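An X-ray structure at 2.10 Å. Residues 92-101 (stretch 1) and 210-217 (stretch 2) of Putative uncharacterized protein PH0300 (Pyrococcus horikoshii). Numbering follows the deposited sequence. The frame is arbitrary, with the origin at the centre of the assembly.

Stretch 1 92-101: EYAKKQCKLI
Stretch 2 210-217: AVGLEYIV

Residues 92-101 form one continuous helix that begins earlier in the chain. Phi and psi stay near -62° and -43°, and the backbone bonds run from Lys96 N to Glu92 O (3.0 Å) through Ile101 N to Gln97 O (2.8 Å). Residues 210-217 start as the end of another helix. Gly212 leaves it with phi/psi 78°/22° in a Schellman motif, a positive phi that favours glycine. From Leu213 to Ile216 the chain is extended, with phi from -78° to -149° and psi from 130° to 161°. It runs antiparallel to the helix: Tyr93 CA lies 6.0 Å from Tyr215 CA, and Gln97 CA lies 6.4 Å from Leu213 CA. The contact buries 468 Å², both sides summed.

Two polar links meet at Glu214. Gln97 is buried, with chi1 m, chi2 t and chi3 5°. Its CA-to-CB bond points sideways, but the amide end comes nearer. Gln97 NE2 donates to Glu214 O at 2.7 Å with an N-H...O angle of 174°, so the bond is nearly straight. A long amide side chain suits this place because it reaches a backbone carbonyl of the loop. NE2 is also bonded elsewhere in the structure.

The second link is a salt bridge. Lys96 points toward the loop with all four chi angles t, fully extended. Lys96 NZ lies 3.0 Å from Glu214 OE2 and donates a hydrogen bond to it. Glu214 has chi1 m, chi2 t and chi3 81°. Both residues are exposed, as suits their charges. A separate salt bridge within the helix joins Lys95 NZ to Glu92 OE2 at 2.8 Å, and neither of these residues touches the loop.

Apolar packing occurs toward both ends of the contact. Tyr93 (chi1 -87°, chi2 84°) points toward the loop. Glu214 O lies at its ring edge, 3.6 Å from Tyr93 CD2. Ile216, with chi1 p and chi2 t, brings CG2 to 3.7 Å from Tyr93 CG. Tyr215 points away overall, with chi1 p, yet its CB is 3.6 Å from Gln97 NE2.

Leu100 (chi1 t, chi2 p) also points toward the loop. Leu100 CD2 lies 4.0 Å from Leu213 CD2 and 3.8 Å from Gly212 O. Leu213 is buried, with chi1 m and chi2 t. Leu213 CD2 also lies 3.8 Å from Gln97 CG, so the methylene part of the glutamine adds to the packing. Ala94 and Cys98 point away from the loop and are buried.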

# COMPACT_ATOMS: atom_id res chain seq x y z
N GLU A 92 8.61 35.34 -6.23
CA GLU A 92 7.66 36.44 -6.14
C GLU A 92 6.39 36.02 -5.43
O GLU A 92 5.85 36.80 -4.64
CB GLU A 92 7.34 37.04 -7.52
CG GLU A 92 8.48 37.83 -8.16
CD GLU A 92 9.08 38.88 -7.22
OE1 GLU A 92 8.30 39.68 -6.63
OE2 GLU A 92 10.33 38.91 -7.06
N TYR A 93 5.92 34.79 -5.69
CA TYR A 93 4.75 34.24 -5.01
C TYR A 93 5.00 34.09 -3.49
O TYR A 93 4.16 34.42 -2.66
CB TYR A 93 4.30 32.91 -5.66
CG TYR A 93 3.35 33.16 -6.81
CD1 TYR A 93 3.83 33.45 -8.07
CD2 TYR A 93 1.98 33.15 -6.62
CE1 TYR A 93 2.97 33.72 -9.12
CE2 TYR A 93 1.11 33.41 -7.67
CZ TYR A 93 1.61 33.70 -8.92
OH TYR A 93 0.75 33.98 -9.97
N ALA A 94 6.18 33.59 -3.15
CA ALA A 94 6.54 33.45 -1.75
C ALA A 94 6.60 34.83 -1.06
O ALA A 94 6.06 35.00 0.03
CB ALA A 94 7.87 32.71 -1.61
N LYS A 95 7.22 35.81 -1.71
CA LYS A 95 7.27 37.18 -1.15
C LYS A 95 5.89 37.78 -0.90
O LYS A 95 5.60 38.27 0.19
CB LYS A 95 8.12 38.10 -2.02
CG LYS A 95 9.61 37.87 -1.81
CD LYS A 95 10.45 38.22 -3.02
CE LYS A 95 10.30 39.66 -3.43
NZ LYS A 95 11.16 39.92 -4.62
N LYS A 96 5.03 37.70 -1.90
CA LYS A 96 3.67 38.19 -1.75
C LYS A 96 2.93 37.49 -0.60
O LYS A 96 2.27 38.14 0.21
CB LYS A 96 2.91 38.07 -3.07
CG LYS A 96 1.51 38.65 -2.98
CD LYS A 96 0.84 38.77 -4.36
CE LYS A 96 -0.33 39.77 -4.33
NZ LYS A 96 -0.98 39.94 -5.66
N GLN A 97 3.05 36.17 -0.53
CA GLN A 97 2.47 35.43 0.59
C GLN A 97 2.94 35.93 1.96
O GLN A 97 2.14 36.15 2.86
CB GLN A 97 2.78 33.94 0.46
CG GLN A 97 2.04 33.24 -0.68
CD GLN A 97 2.67 31.93 -1.08
OE1 GLN A 97 3.63 31.46 -0.45
NE2 GLN A 97 2.14 31.32 -2.15
N CYS A 98 4.25 36.08 2.14
CA CYS A 98 4.77 36.51 3.43
C CYS A 98 4.39 37.96 3.78
O CYS A 98 4.21 38.30 4.95
CB CYS A 98 6.29 36.28 3.51
SG CYS A 98 6.74 34.47 3.42
N LYS A 99 4.25 38.80 2.76
CA LYS A 99 3.75 40.17 2.95
C LYS A 99 2.32 40.10 3.49
O LYS A 99 1.97 40.76 4.47
CB LYS A 99 3.77 40.94 1.63
CG LYS A 99 4.70 42.14 1.59
CD LYS A 99 6.13 41.75 1.21
CE LYS A 99 7.08 42.96 1.31
NZ LYS A 99 7.28 43.41 2.73
N LEU A 100 1.49 39.29 2.83
CA LEU A 100 0.11 39.09 3.27
C LEU A 100 0.08 38.50 4.68
O LEU A 100 -0.70 38.93 5.52
CB LEU A 100 -0.62 38.15 2.31
CG LEU A 100 -2.10 37.96 2.62
CD1 LEU A 100 -2.83 39.28 2.42
CD2 LEU A 100 -2.72 36.86 1.75
N ILE A 101 0.93 37.52 4.94
CA ILE A 101 0.94 36.84 6.24
C ILE A 101 1.49 37.77 7.30
O ILE A 101 1.04 37.76 8.44
CB ILE A 101 1.80 35.58 6.21
CG1 ILE A 101 1.14 34.49 5.36
CG2 ILE A 101 2.03 35.05 7.63
CD1 ILE A 101 2.10 33.43 4.93
N ALA A 210 -9.88 31.01 0.40
CA ALA A 210 -10.70 31.78 1.32
C ALA A 210 -9.95 32.97 1.88
O ALA A 210 -10.52 34.04 2.05
CB ALA A 210 -11.24 30.91 2.44
N VAL A 211 -8.66 32.81 2.15
CA VAL A 211 -7.89 33.90 2.74
C VAL A 211 -7.12 34.73 1.70
O VAL A 211 -6.37 35.62 2.06
CB VAL A 211 -6.93 33.43 3.85
CG1 VAL A 211 -7.71 32.89 5.04
CG2 VAL A 211 -5.96 32.37 3.31
N GLY A 212 -7.31 34.43 0.42
CA GLY A 212 -6.72 35.25 -0.63
C GLY A 212 -5.24 34.99 -0.86
O GLY A 212 -4.53 35.84 -1.39
N LEU A 213 -4.78 33.81 -0.47
CA LEU A 213 -3.43 33.37 -0.79
C LEU A 213 -3.35 32.89 -2.23
O LEU A 213 -4.17 32.08 -2.66
CB LEU A 213 -2.97 32.27 0.18
CG LEU A 213 -2.47 32.69 1.56
CD1 LEU A 213 -2.49 31.47 2.49
CD2 LEU A 213 -1.05 33.29 1.48
N GLU A 214 -2.37 33.39 -2.97
CA GLU A 214 -2.08 32.93 -4.32
C GLU A 214 -0.78 32.13 -4.31
O GLU A 214 0.16 32.46 -3.58
CB GLU A 214 -1.95 34.12 -5.27
CG GLU A 214 -3.10 35.10 -5.21
CD GLU A 214 -2.68 36.48 -5.75
OE1 GLU A 214 -2.65 36.66 -6.99
OE2 GLU A 214 -2.35 37.36 -4.92
N TYR A 215 -0.72 31.09 -5.12
CA TYR A 215 0.40 30.16 -5.06
C TYR A 215 0.69 29.54 -6.41
O TYR A 215 -0.16 29.52 -7.30
CB TYR A 215 0.10 29.05 -4.04
CG TYR A 215 -1.23 28.37 -4.25
CD1 TYR A 215 -2.39 28.82 -3.61
CD2 TYR A 215 -1.34 27.28 -5.08
CE1 TYR A 215 -3.61 28.18 -3.81
CE2 TYR A 215 -2.55 26.64 -5.29
CZ TYR A 215 -3.68 27.09 -4.66
OH TYR A 215 -4.87 26.43 -4.88
N ILE A 216 1.90 29.02 -6.55
CA ILE A 216 2.28 28.23 -7.71
C ILE A 216 1.86 26.77 -7.49
O ILE A 216 1.66 26.34 -6.35
CB ILE A 216 3.81 28.28 -7.93
CG1 ILE A 216 4.52 27.43 -6.88
CG2 ILE A 216 4.30 29.72 -7.85
CD1 ILE A 216 6.00 27.74 -6.73
N VAL A 217 1.75 26.02 -8.57
CA VAL A 217 1.42 24.59 -8.48
C VAL A 217 2.65 23.68 -8.34
O VAL A 217 2.59 22.65 -7.67
CB VAL A 217 0.63 24.09 -9.68
CG1 VAL A 217 0.06 22.72 -9.36
CG2 VAL A 217 -0.49 25.04 -10.03